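Local coordinates for uncharacterized protein (Shigella flexneri 5a str. M90T, PDB 5EUR) that is of unknown function, with a putative link to glutathione S-transferases, and packs in the crystal against further copies of itself, at the interface of chains A and B. Sequence-based numbering; all coordinates share one arbitrary frame. Chains: chain A/B, Uncharacterized protein.

Contact 1: the interface of chains A and B. Residues chain A 37-38, 41-42; chain B 2-3, 5, 38-39, 42, 49.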
loop_
_atom_site.group_PDB
_atom_site.type_symbol
_atom_site.label_atom_id
_atom_site.label_comp_id
_atom_site.label_asym_id
_atom_site.label_seq_id
_atom_site.Cartn_x
_atom_site.Cartn_y
_atom_site.Cartn_z
ATOM N N THR A 37 -8.096 -4.354 0.144
ATOM C CA THR A 37 -8.648 -4.731 -1.149
ATOM C C THR A 37 -7.549 -5.218 -2.082
ATOM O O THR A 37 -7.701 -6.241 -2.759
ATOM C CB THR A 37 -9.368 -3.531 -1.756
ATOM O OG1 THR A 37 -10.356 -3.052 -0.823
ATOM C CG2 THR A 37 -10.030 -3.914 -3.073
ATOM N N THR A 38 -6.414 -4.517 -2.095
ATOM C CA THR A 38 -5.339 -4.905 -3.003
ATOM C C THR A 38 -4.675 -6.201 -2.548
ATOM O O THR A 38 -4.340 -7.054 -3.381
ATOM C CB THR A 38 -4.329 -3.765 -3.127
ATOM O OG1 THR A 38 -5.036 -2.554 -3.481
ATOM C CG2 THR A 38 -3.309 -4.104 -4.219
ATOM N N ASN A 41 -7.152 -8.952 -3.671
ATOM C CA ASN A 41 -7.094 -9.135 -5.124
ATOM C C ASN A 41 -5.811 -9.839 -5.547
ATOM O O ASN A 41 -5.817 -10.681 -6.456
ATOM C CB ASN A 41 -7.213 -7.780 -5.836
ATOM C CG ASN A 41 -8.656 -7.327 -5.980
ATOM O OD1 ASN A 41 -9.561 -8.143 -5.908
ATOM N ND2 ASN A 41 -8.869 -6.033 -6.217
ATOM N N SER A 42 -4.694 -9.495 -4.913
ATOM C CA SER A 42 -3.425 -10.112 -5.278
ATOM C C SER A 42 -3.367 -11.586 -4.897
ATOM O O SER A 42 -2.518 -12.314 -5.434
ATOM C CB SER A 42 -2.270 -9.335 -4.645
ATOM O OG SER A 42 -2.057 -9.735 -3.305
ATOM N N SER B 2 -11.727 -9.660 -10.126
ATOM C CA SER B 2 -11.241 -8.931 -8.960
ATOM C C SER B 2 -12.386 -8.192 -8.290
ATOM O O SER B 2 -13.438 -7.985 -8.890
ATOM C CB SER B 2 -10.135 -7.943 -9.354
ATOM O OG SER B 2 -10.665 -6.811 -10.032
ATOM N N ILE B 3 -12.204 -7.804 -7.060
ATOM C CA ILE B 3 -13.230 -7.011 -6.401
ATOM C C ILE B 3 -12.943 -5.544 -6.664
ATOM O O ILE B 3 -11.787 -5.112 -6.773
ATOM C CB ILE B 3 -13.333 -7.323 -4.894
ATOM C CG1 ILE B 3 -12.018 -7.017 -4.179
ATOM C CG2 ILE B 3 -13.768 -8.782 -4.664
ATOM C CD1 ILE B 3 -12.172 -7.038 -2.656
ATOM N N TYR B 5 -12.875 -1.381 -6.286
ATOM C CA TYR B 5 -12.629 -0.337 -5.313
ATOM C C TYR B 5 -13.807 0.632 -5.339
ATOM O O TYR B 5 -14.477 0.803 -6.364
ATOM C CB TYR B 5 -11.320 0.406 -5.634
ATOM C CG TYR B 5 -10.082 -0.473 -5.596
ATOM C CD1 TYR B 5 -9.248 -0.480 -4.481
ATOM C CD2 TYR B 5 -9.741 -1.293 -6.670
ATOM C CE1 TYR B 5 -8.122 -1.307 -4.432
ATOM C CE2 TYR B 5 -8.622 -2.104 -6.630
ATOM C CZ TYR B 5 -7.810 -2.093 -5.513
ATOM O OH TYR B 5 -6.703 -2.907 -5.467
ATOM N N THR B 38 0.305 -1.565 -8.262
ATOM C CA THR B 38 -0.085 -2.813 -7.599
ATOM C C THR B 38 -1.596 -3.034 -7.648
ATOM O O THR B 38 -2.056 -4.172 -7.824
ATOM C CB THR B 38 0.427 -2.808 -6.158
ATOM O OG1 THR B 38 1.833 -2.509 -6.173
ATOM C CG2 THR B 38 0.228 -4.198 -5.520
ATOM N N MET B 39 -2.381 -1.969 -7.473
ATOM C CA MET B 39 -3.831 -2.098 -7.619
ATOM C C MET B 39 -4.182 -2.650 -8.992
ATOM O O MET B 39 -4.956 -3.618 -9.133
ATOM C CB MET B 39 -4.510 -0.742 -7.412
ATOM C CG MET B 39 -4.420 -0.180 -5.981
ATOM S SD MET B 39 -4.889 1.570 -5.899
ATOM C CE MET B 39 -6.611 1.481 -6.417
ATOM N N SER B 42 -3.186 -6.226 -9.539
ATOM C CA SER B 42 -4.059 -7.126 -8.792
ATOM C C SER B 42 -5.410 -7.325 -9.474
ATOM O O SER B 42 -6.137 -8.263 -9.101
ATOM C CB SER B 42 -4.246 -6.620 -7.354
ATOM O OG SER B 42 -5.264 -5.623 -7.286
ATOM N N ASN B 49 -12.657 -3.340 -13.819
ATOM C CA ASN B 49 -12.052 -2.772 -12.619
ATOM C C ASN B 49 -10.870 -1.875 -12.969
ATOM O O ASN B 49 -10.748 -0.765 -12.434
ATOM C CB ASN B 49 -11.625 -3.893 -11.663
ATOM C CG ASN B 49 -11.350 -3.395 -10.258
ATOM O OD1 ASN B 49 -11.559 -2.217 -9.934
ATOM N ND2 ASN B 49 -10.897 -4.299 -9.402
HETATM O O HOH W 1 -7.102 -10.812 -8.842
#

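Contact 2: the interface of chains A and B. Residues chain A 30, 34, 38; chain B 5, 8, 21-22, 26, 35, 39.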
loop_
_atom_site.group_PDB
_atom_site.type_symbol
_atom_site.label_atom_id
_atom_site.label_comp_id
_atom_site.label_asym_id
_atom_site.label_seq_id
_atom_site.Cartn_x
_atom_site.Cartn_y
_atom_site.Cartn_z
ATOM N N TYR A 30 -7.966 4.421 4.387
ATOM C CA TYR A 30 -6.957 4.043 3.396
ATOM C C TYR A 30 -6.610 2.569 3.528
ATOM O O TYR A 30 -6.523 1.841 2.528
ATOM C CB TYR A 30 -5.694 4.900 3.542
ATOM C CG TYR A 30 -4.591 4.475 2.601
ATOM C CD1 TYR A 30 -4.596 4.872 1.267
ATOM C CD2 TYR A 30 -3.545 3.668 3.046
ATOM C CE1 TYR A 30 -3.583 4.475 0.406
ATOM C CE2 TYR A 30 -2.539 3.260 2.187
ATOM C CZ TYR A 30 -2.568 3.670 0.873
ATOM O OH TYR A 30 -1.572 3.263 0.020
ATOM N N ILE A 34 -8.058 0.694 0.301
ATOM C CA ILE A 34 -6.985 0.481 -0.671
ATOM C C ILE A 34 -6.147 -0.752 -0.323
ATOM O O ILE A 34 -5.997 -1.673 -1.140
ATOM C CB ILE A 34 -6.080 1.726 -0.777
ATOM C CG1 ILE A 34 -6.894 2.954 -1.198
ATOM C CG2 ILE A 34 -4.934 1.464 -1.751
ATOM C CD1 ILE A 34 -7.287 2.968 -2.657
ATOM N N THR A 38 -6.414 -4.517 -2.095
ATOM C CA THR A 38 -5.339 -4.905 -3.003
ATOM C C THR A 38 -4.675 -6.201 -2.548
ATOM O O THR A 38 -4.340 -7.054 -3.381
ATOM C CB THR A 38 -4.329 -3.765 -3.127
ATOM O OG1 THR A 38 -5.036 -2.554 -3.481
ATOM C CG2 THR A 38 -3.309 -4.104 -4.219
ATOM N N TYR B 5 -12.875 -1.381 -6.286
ATOM C CA TYR B 5 -12.629 -0.337 -5.313
ATOM C C TYR B 5 -13.807 0.632 -5.339
ATOM O O TYR B 5 -14.477 0.803 -6.364
ATOM C CB TYR B 5 -11.320 0.406 -5.634
ATOM C CG TYR B 5 -10.082 -0.473 -5.596
ATOM C CD1 TYR B 5 -9.248 -0.480 -4.481
ATOM C CD2 TYR B 5 -9.741 -1.293 -6.670
ATOM C CE1 TYR B 5 -8.122 -1.307 -4.432
ATOM C CE2 TYR B 5 -8.622 -2.104 -6.630
ATOM C CZ TYR B 5 -7.810 -2.093 -5.513
ATOM O OH TYR B 5 -6.703 -2.907 -5.467
ATOM N N LEU B 8 -12.249 6.365 -5.945
ATOM C CA LEU B 8 -11.028 6.686 -5.217
ATOM C C LEU B 8 -11.058 8.144 -4.789
ATOM O O LEU B 8 -11.222 9.044 -5.618
ATOM C CB LEU B 8 -9.784 6.404 -6.056
ATOM C CG LEU B 8 -9.581 4.985 -6.593
ATOM C CD1 LEU B 8 -8.261 4.881 -7.356
ATOM C CD2 LEU B 8 -9.676 3.923 -5.488
ATOM N N VAL B 21 -5.334 10.400 -0.055
ATOM C CA VAL B 21 -6.090 9.253 -0.546
ATOM C C VAL B 21 -6.824 8.657 0.647
ATOM O O VAL B 21 -6.190 8.095 1.544
ATOM C CB VAL B 21 -5.181 8.208 -1.210
ATOM C CG1 VAL B 21 -6.019 7.112 -1.851
ATOM C CG2 VAL B 21 -4.269 8.876 -2.243
ATOM N N PHE B 22 -8.154 8.789 0.672
ATOM C CA PHE B 22 -8.966 8.257 1.774
ATOM C C PHE B 22 -8.415 8.684 3.135
ATOM O O PHE B 22 -8.308 7.884 4.067
ATOM C CB PHE B 22 -9.080 6.727 1.688
ATOM C CG PHE B 22 -10.008 6.248 0.603
ATOM C CD1 PHE B 22 -11.371 6.476 0.694
ATOM C CD2 PHE B 22 -9.515 5.591 -0.512
ATOM C CE1 PHE B 22 -12.228 6.045 -0.302
ATOM C CE2 PHE B 22 -10.372 5.159 -1.513
ATOM C CZ PHE B 22 -11.725 5.388 -1.406
ATOM N N LEU B 26 0.247 10.702 1.194
ATOM C CA LEU B 26 1.348 9.911 0.658
ATOM C C LEU B 26 2.133 10.757 -0.321
ATOM O O LEU B 26 1.573 11.631 -0.973
ATOM C CB LEU B 26 0.861 8.672 -0.098
ATOM C CG LEU B 26 0.003 7.660 0.669
ATOM C CD1 LEU B 26 -0.620 6.675 -0.321
ATOM C CD2 LEU B 26 0.849 6.926 1.672
ATOM N N VAL B 35 1.639 2.124 -5.381
ATOM C CA VAL B 35 0.280 1.763 -4.988
ATOM C C VAL B 35 -0.585 1.501 -6.217
ATOM O O VAL B 35 -1.215 0.441 -6.332
ATOM C CB VAL B 35 -0.327 2.848 -4.082
ATOM C CG1 VAL B 35 -1.742 2.425 -3.656
ATOM C CG2 VAL B 35 0.534 3.054 -2.857
ATOM N N MET B 39 -2.381 -1.969 -7.473
ATOM C CA MET B 39 -3.831 -2.098 -7.619
ATOM C C MET B 39 -4.182 -2.650 -8.992
ATOM O O MET B 39 -4.956 -3.618 -9.133
ATOM C CB MET B 39 -4.510 -0.742 -7.412
ATOM C CG MET B 39 -4.420 -0.180 -5.981
ATOM S SD MET B 39 -4.889 1.570 -5.899
ATOM C CE MET B 39 -6.611 1.481 -6.417
#

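Contact 3: the interface of chains A and B. Residues chain A 126-127; chain B 11-13, 15, 18-20, 25.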
loop_
_atom_site.group_PDB
_atom_site.type_symbol
_atom_site.label_atom_id
_atom_site.label_comp_id
_atom_site.label_asym_id
_atom_site.label_seq_id
_atom_site.Cartn_x
_atom_site.Cartn_y
_atom_site.Cartn_z
ATOM N N ARG A 126 -2.676 22.557 2.075
ATOM C CA ARG A 126 -2.011 21.766 1.044
ATOM C C ARG A 126 -2.960 21.317 -0.059
ATOM O O ARG A 126 -2.558 21.254 -1.226
ATOM C CB ARG A 126 -1.329 20.540 1.668
ATOM C CG ARG A 126 -0.074 20.868 2.466
ATOM C CD ARG A 126 0.738 19.615 2.794
ATOM N NE ARG A 126 1.200 18.914 1.595
ATOM C CZ ARG A 126 2.167 19.353 0.792
ATOM N NH1 ARG A 126 2.771 20.504 1.055
ATOM N NH2 ARG A 126 2.532 18.645 -0.275
ATOM N N PHE A 127 -4.212 21.005 0.278
ATOM C CA PHE A 127 -5.158 20.449 -0.678
ATOM C C PHE A 127 -6.374 21.337 -0.901
ATOM O O PHE A 127 -7.254 20.970 -1.688
ATOM C CB PHE A 127 -5.612 19.048 -0.225
ATOM C CG PHE A 127 -4.477 18.067 -0.061
ATOM C CD1 PHE A 127 -4.012 17.328 -1.143
ATOM C CD2 PHE A 127 -3.862 17.897 1.169
ATOM C CE1 PHE A 127 -2.957 16.438 -0.994
ATOM C CE2 PHE A 127 -2.808 17.006 1.319
ATOM C CZ PHE A 127 -2.360 16.279 0.231
ATOM N N ALA B 11 -6.943 13.549 -3.723
ATOM C CA ALA B 11 -6.686 14.966 -3.929
ATOM C C ALA B 11 -5.192 15.169 -4.106
ATOM O O ALA B 11 -4.400 14.639 -3.330
ATOM C CB ALA B 11 -7.187 15.780 -2.737
ATOM N N LEU B 12 -4.805 15.933 -5.120
ATOM C CA LEU B 12 -3.403 16.254 -5.342
ATOM C C LEU B 12 -3.061 17.563 -4.637
ATOM O O LEU B 12 -3.835 18.526 -4.685
ATOM C CB LEU B 12 -3.127 16.337 -6.845
ATOM C CG LEU B 12 -1.716 16.554 -7.383
ATOM C CD1 LEU B 12 -0.751 15.484 -6.903
ATOM C CD2 LEU B 12 -1.768 16.589 -8.914
ATOM N N SER B 13 -1.908 17.587 -3.966
ATOM C CA SER B 13 -1.485 18.766 -3.227
ATOM C C SER B 13 -1.178 19.917 -4.182
ATOM O O SER B 13 -0.938 19.723 -5.376
ATOM C CB SER B 13 -0.245 18.476 -2.379
ATOM O OG SER B 13 0.908 18.339 -3.197
ATOM N N ASP B 15 1.473 21.832 -4.305
ATOM C CA ASP B 15 2.824 21.708 -4.842
ATOM C C ASP B 15 3.043 20.404 -5.603
ATOM O O ASP B 15 4.155 20.166 -6.084
ATOM C CB ASP B 15 3.862 21.875 -3.718
ATOM C CG ASP B 15 3.784 20.785 -2.637
ATOM O OD1 ASP B 15 3.173 19.722 -2.859
ATOM O OD2 ASP B 15 4.329 21.009 -1.538
ATOM N N THR B 18 2.461 15.604 -2.820
ATOM C CA THR B 18 1.731 14.562 -2.107
ATOM C C THR B 18 0.310 14.448 -2.639
ATOM O O THR B 18 -0.207 15.337 -3.327
ATOM C CB THR B 18 1.685 14.805 -0.589
ATOM O OG1 THR B 18 0.998 16.032 -0.317
ATOM C CG2 THR B 18 3.091 14.846 0.009
ATOM N N VAL B 19 -0.312 13.319 -2.304
ATOM C CA VAL B 19 -1.720 13.074 -2.553
ATOM C C VAL B 19 -2.369 12.756 -1.215
ATOM O O VAL B 19 -1.720 12.264 -0.288
ATOM C CB VAL B 19 -1.937 11.913 -3.551
ATOM C CG1 VAL B 19 -1.452 12.295 -4.948
ATOM C CG2 VAL B 19 -1.204 10.678 -3.077
ATOM N N LEU B 20 -3.660 13.031 -1.130
ATOM C CA LEU B 20 -4.491 12.666 0.007
ATOM C C LEU B 20 -5.478 11.641 -0.519
ATOM O O LEU B 20 -6.321 11.964 -1.364
ATOM C CB LEU B 20 -5.209 13.882 0.589
ATOM C CG LEU B 20 -6.023 13.654 1.858
ATOM C CD1 LEU B 20 -5.102 13.349 3.037
ATOM C CD2 LEU B 20 -6.863 14.891 2.118
ATOM N N GLU B 25 -2.173 10.835 3.710
ATOM C CA GLU B 25 -1.259 11.601 2.874
ATOM C C GLU B 25 -0.072 10.721 2.484
ATOM O O GLU B 25 0.528 10.053 3.334
ATOM C CB GLU B 25 -0.783 12.875 3.583
ATOM C CG GLU B 25 -0.020 13.818 2.634
ATOM C CD GLU B 25 0.144 15.237 3.173
ATOM O OE1 GLU B 25 -0.132 15.471 4.372
ATOM O OE2 GLU B 25 0.552 16.119 2.386
HETATM O O HOH W 2 -6.429 19.022 -4.090
#

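Contact 1: the interface of chains A and B
Helix 28-43 of chain A lies against the N-terminal segment of chain B and the last turns of its helix 28-42. The carboxamide of A:Asn41 reads the backbone of B:Ile3 with both ends: B:Ile3 N gives its hydrogen to OD1 of A:Asn41 at 2.9 Å, tilted 19° from the carbonyl plane, while ND2 of A:Asn41 sends an almost straight bond to B:Ile3 O, at 3.1 Å and in the carbonyl plane on a lone pair. This two-way pairing fixes the rotation of the amide. CG of A:Asn41, anti to the carbonyl carbon (chi1 -83°), swings the carboxamide toward B:Ile3. CB of A:Asn41 packs on CB of B:Ser42 at 3.5 Å. B:Ser42 OG gives its own hydrogen to B:Met39 O. On the B side, ND2 of B:Asn49 donates to B:Ser2 OG, which probably steadies the segment that A:Asn41 grips. One turn back, the ring of B:Tyr5 is held between CG2 of A:Thr37, offset toward the rim of one face, and CE of B:Met39 over the other, with A:Thr38 OG1 at its edge in plane. The phenol hydroxyl OH of B:Tyr5 shares a 2.6 Å hydrogen bond with A:Thr38 OG1.

Contact 2: the interface of chains A and B
A:Ile34, midway along helix 28-43 of chain A, pushes into an apolar pocket of chain B lined by B:Leu8, B:Phe22, B:Val35 and B:Met39. From CB its two branches part. The methyl CG2, anti to the backbone N, goes to helix 28-42 of chain B and meets CG1 of B:Val35 at 3.8 Å, with the sulfur of B:Met39 a little farther off. CG1, anti to the carbonyl carbon (chi1 -59°), turns toward B:Phe22 and touches CD2 on its ring at 3.8 Å. The tip, CD1, meets CD2 of B:Leu8 at 3.8 Å, with CE2 of B:Phe22 and CE of B:Met39 just beyond. One turn earlier A:Tyr30 extends its ring between strand 24-27 and helix 28-42 of chain B. Its phenol end meets both tip to tip: OH of A:Tyr30 is 3.6 Å from CD1 of B:Leu26 and equally far from CG2 of B:Val35. Nearer the root of the ring, CD1 of A:Tyr30 lies 3.6 Å from B:Val21 O. Within chain A, A:Thr38 OG1 donates to A:Ile34 O, which helps to orient the hydroxyl that faces B:Tyr5. The site gives the interface a mainly apolar patch on helix, strands and loops of chain B and probably helps hold the two copies together.

Contact 3: the interface of chains A and B
The end of helix 119-127 of chain A caps the small beta-sheet of chain B, placing A:Arg126 and A:Phe127 over strands 10-12, 18-21 and 24-27 and the turn after the first. The guanidinium of A:Arg126 grips B:Asp15 end-on with two nitrogens: NH2 is 2.9 Å from OD1, on its syn side, and NH1 is 3.1 Å from OD2, which it meets from above the carboxylate plane. The two planes are turned 54° apart, so the pair is twisted rather than flat. NH2 also donates to B:Thr18 OG1 at 3.0 Å, in the guanidinium plane. A second salt bridge joins NE of A:Arg126 to OE2 of B:Glu25 at 3.0 Å, nearly along the C-O axis; OE2 sits 27° out of the guanidinium plane and the bond is bent (134° at H). Inside chain B, OE2 of B:Glu25 also accepts from B:Thr18 OG1 on its anti lone pair, and OD1 of B:Asp15 from B:Ser13 OG, which probably helps position both carboxylates. Beside this polar cluster lies the ring of A:Phe127, with CB of B:Leu20 3.7 Å above its plane and over its centre. CE1 of this ring reaches the backbone at B:Ala11 O, 3.3 Å away, and its rim turns CE2 toward the carboxylate of B:Glu25. A water links A:Phe127 O to B:Leu12 O. The site sits across the sheet of chain B, near the C-terminal end of the modelled part of chain A.

Contacts 1 and 2 are neighbours, their C-alpha centres about 10 Å apart, and share A:Thr38, B:Tyr5 and B:Met39; both use helix 28-43 of chain A, its later turns in contact 1 and its earlier ones in contact 2. Between C-alpha centres, contact 3 lies about 14 Å from contact 2 and about 23 Å from contact 1, and brings in helix 119-127 of chain A. Contacts 2 and 3 share strands 18-21 and 24-27 of chain B. As assigned, chain A appears to touch one copy at two places, though the connection to helix 119-127 is not modelled. The structure alone does not show whether this interface forms in solution.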